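Local coordinates for NADPH-dependent nitro/flavin reductase (Bacillus subtilis, PDB 3N2S) that uses NADPH and bound FMN to reduce flavin, nitroaromatic compounds, quinones and azo dyes, and also has NADH oxidase activity, at the interface of chains A and B. Numbering follows the deposited sequence. Chains: chain A/B, NADPH-dependent nitro/flavin reductase.

The interface of chains A and B. Residues chain A 105-106, 108-109, 112; chain B 139, 228, 234, 237.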
ATOM      1  N   GLU A 105      -2.085 -14.686  -3.823  1.00 10.49           N
ATOM      2  CA  GLU A 105      -0.801 -14.264  -3.255  1.00 10.93           C
ATOM      3  C   GLU A 105      -0.122 -13.182  -4.120  1.00 14.20           C
ATOM      4  O   GLU A 105       0.226 -12.130  -3.603  1.00 12.60           O
ATOM      5  CB  GLU A 105       0.153 -15.466  -3.015  1.00 11.56           C
ATOM      6  CG  GLU A 105       1.564 -15.054  -2.587  1.00 14.93           C
ATOM      7  CD  GLU A 105       1.772 -14.276  -1.288  1.00 20.77           C
ATOM      8  OE1 GLU A 105       0.813 -14.089  -0.504  1.00 21.05           O
ATOM      9  OE2 GLU A 105       2.933 -13.894  -1.024  1.00 18.70           O
HETATM   10  N   MSE A 106       0.010 -13.417  -5.432  1.00 11.35           N
HETATM   11  CA  MSE A 106       0.665 -12.453  -6.334  1.00 12.46           C
HETATM   12  C   MSE A 106      -0.171 -11.173  -6.489  1.00 14.98           C
HETATM   13  O   MSE A 106       0.391 -10.108  -6.709  1.00 12.95           O
HETATM   14  CB  MSE A 106       0.968 -13.055  -7.719  1.00 17.00           C
HETATM   15  CG  MSE A 106       2.103 -14.080  -7.709  1.00 27.13           C
HETATM   16 SE   MSE A 106       3.689 -13.439  -6.762  1.00 38.94          SE
HETATM   17  CE  MSE A 106       3.826 -14.934  -5.513  1.00 36.54           C
HETATM   18  N   MSE A 108      -2.016  -9.871  -4.024  1.00 11.27           N
HETATM   19  CA  MSE A 108      -1.714  -9.141  -2.787  1.00 12.50           C
HETATM   20  C   MSE A 108      -0.325  -8.490  -2.870  1.00 14.64           C
HETATM   21  O   MSE A 108      -0.168  -7.308  -2.543  1.00 10.73           O
HETATM   22  CB  MSE A 108      -1.805 -10.090  -1.580  1.00 14.95           C
HETATM   23  CG  MSE A 108      -3.198 -10.620  -1.364  1.00 22.13           C
HETATM   24 SE   MSE A 108      -3.293 -11.805   0.190  1.00 31.33          SE
HETATM   25  CE  MSE A 108      -3.206 -10.508   1.508  1.00 26.37           C
ATOM     26  N   VAL A 109       0.656  -9.237  -3.389  1.00 12.72           N
ATOM     27  CA  VAL A 109       2.029  -8.749  -3.541  1.00 12.59           C
ATOM     28  C   VAL A 109       2.067  -7.482  -4.396  1.00 13.63           C
ATOM     29  O   VAL A 109       2.659  -6.466  -3.981  1.00 11.41           O
ATOM     30  CB  VAL A 109       2.984  -9.876  -4.063  1.00 15.30           C
ATOM     31  CG1 VAL A 109       4.253  -9.295  -4.682  1.00 14.82           C
ATOM     32  CG2 VAL A 109       3.328 -10.862  -2.930  1.00 14.41           C
ATOM     33  N   ILE A 112       0.157  -4.348  -2.730  1.00 10.97           N
ATOM     34  CA  ILE A 112       0.960  -3.806  -1.624  1.00  9.87           C
ATOM     35  C   ILE A 112       2.192  -3.067  -2.183  1.00 12.93           C
ATOM     36  O   ILE A 112       2.467  -1.952  -1.763  1.00 11.94           O
ATOM     37  CB  ILE A 112       1.309  -4.902  -0.578  1.00 11.44           C
ATOM     38  CG1 ILE A 112      -0.002  -5.381   0.138  1.00 11.01           C
ATOM     39  CG2 ILE A 112       2.361  -4.382   0.435  1.00 10.00           C
ATOM     40  CD1 ILE A 112       0.123  -6.752   0.855  1.00 16.68           C
TER
ATOM     41  N   ARG B 139       2.413 -14.663   5.902  1.00 15.60           N
ATOM     42  CA  ARG B 139       1.424 -15.240   4.979  1.00 15.87           C
ATOM     43  C   ARG B 139       1.680 -16.709   4.617  1.00 22.34           C
ATOM     44  O   ARG B 139       0.858 -17.302   3.921  1.00 24.21           O
ATOM     45  CB  ARG B 139       1.227 -14.371   3.714  1.00 14.80           C
ATOM     46  CG  ARG B 139       0.612 -13.006   4.023  1.00 15.65           C
ATOM     47  CD  ARG B 139      -0.000 -12.334   2.794  1.00 13.76           C
ATOM     48  NE  ARG B 139       0.930 -12.318   1.650  1.00 16.23           N
ATOM     49  CZ  ARG B 139       1.871 -11.405   1.432  1.00 26.37           C
ATOM     50  NH1 ARG B 139       2.063 -10.412   2.297  1.00 18.11           N
ATOM     51  NH2 ARG B 139       2.651 -11.492   0.364  1.00 21.43           N
ATOM     52  N   PHE B 228      12.196 -17.129  -8.050  1.00 27.49           N
ATOM     53  CA  PHE B 228      11.149 -16.768  -7.096  1.00 26.31           C
ATOM     54  C   PHE B 228       9.808 -17.317  -7.601  1.00 29.52           C
ATOM     55  O   PHE B 228       9.086 -17.927  -6.833  1.00 27.02           O
ATOM     56  CB  PHE B 228      11.065 -15.235  -6.896  1.00 27.14           C
ATOM     57  CG  PHE B 228       9.770 -14.749  -6.288  1.00 27.57           C
ATOM     58  CD1 PHE B 228       8.805 -14.125  -7.070  1.00 30.21           C
ATOM     59  CD2 PHE B 228       9.514 -14.915  -4.929  1.00 29.38           C
ATOM     60  CE1 PHE B 228       7.601 -13.680  -6.507  1.00 31.30           C
ATOM     61  CE2 PHE B 228       8.309 -14.473  -4.369  1.00 32.27           C
ATOM     62  CZ  PHE B 228       7.364 -13.848  -5.162  1.00 30.30           C
ATOM     63  N   ARG B 234       2.041 -19.998  -2.419  1.00 37.12           N
ATOM     64  CA  ARG B 234       1.102 -19.867  -1.302  1.00 35.07           C
ATOM     65  C   ARG B 234      -0.302 -19.895  -1.917  1.00 36.36           C
ATOM     66  O   ARG B 234      -1.072 -18.933  -1.815  1.00 33.90           O
ATOM     67  CB  ARG B 234       1.396 -18.590  -0.477  1.00 32.51           C
ATOM     68  CG  ARG B 234       2.835 -18.564   0.047  1.00 38.35           C
ATOM     69  CD  ARG B 234       3.015 -17.759   1.308  1.00 43.08           C
ATOM     70  NE  ARG B 234       3.253 -16.351   1.028  1.00 41.71           N
ATOM     71  CZ  ARG B 234       4.332 -15.669   1.403  1.00 47.00           C
ATOM     72  NH1 ARG B 234       4.449 -14.388   1.103  1.00 26.89           N
ATOM     73  NH2 ARG B 234       5.299 -16.264   2.083  1.00 33.35           N
ATOM     74  N   LEU B 237      -3.937 -19.543  -0.050  1.00 23.44           N
ATOM     75  CA  LEU B 237      -4.536 -18.226   0.194  1.00 22.55           C
ATOM     76  C   LEU B 237      -5.764 -17.952  -0.661  1.00 26.45           C
ATOM     77  O   LEU B 237      -6.621 -17.197  -0.227  1.00 26.67           O
ATOM     78  CB  LEU B 237      -3.488 -17.098   0.054  1.00 21.94           C
ATOM     79  CG  LEU B 237      -2.451 -17.019   1.187  1.00 25.61           C
ATOM     80  CD1 LEU B 237      -1.368 -16.017   0.846  1.00 25.74           C
ATOM     81  CD2 LEU B 237      -3.109 -16.650   2.544  1.00 24.48           C
TER
HETATM   82  O   HOH W   1      -2.647 -17.611  -3.626  1.00 17.19           O
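The carboxylate of A:Glu105 sits at the edge of two guanidinium groups, tilted 32° from the plane of B:Arg139, with its carbon CD in plane at that group's edge, and almost perpendicular (84°) to that of B:Arg234, which has OE1 at its edge. One face of the B:Arg234 guanidinium is covered near its rim by CB of B:Arg139, a contact within chain B that may help hold that guanidinium in its orientation. The site illustrates how one carboxylate can accept from two guanidinium groups across a homodimer interface. B:Arg139 grips side-on: its NE lies 2.8 Å from A:Glu105 OE1 in a nearly straight bond to the syn lone pair, while its NH2 reaches A:Glu105 OE2, also at 2.8 Å. B:Arg234 NH1 meets A:Glu105 OE2 from the opposite face of the carboxylate, at 2.7 Å and with a more bent geometry. OE2 thus takes two donors in two salt bridges, which would be expected to favour the ionised acid. From near the start of helix 104-127, A:Glu105 sends CG anti to its backbone N (chi1 173°), and a bend at chi2 turns the carboxylate to the arginines. Apolar groups of the same helix pack against B:Arg139: CG2 of A:Val109 touches its NH2 at 3.4 Å, and the methyl of selenomethionine A:Met108 lies against CD. Farther out, A:Met106 CE meets B:Phe228 CZ tip to tip at 3.7 Å. A water links the backbones, 3.0 Å from A:Glu105 N and 2.7 Å from B:Arg234 O.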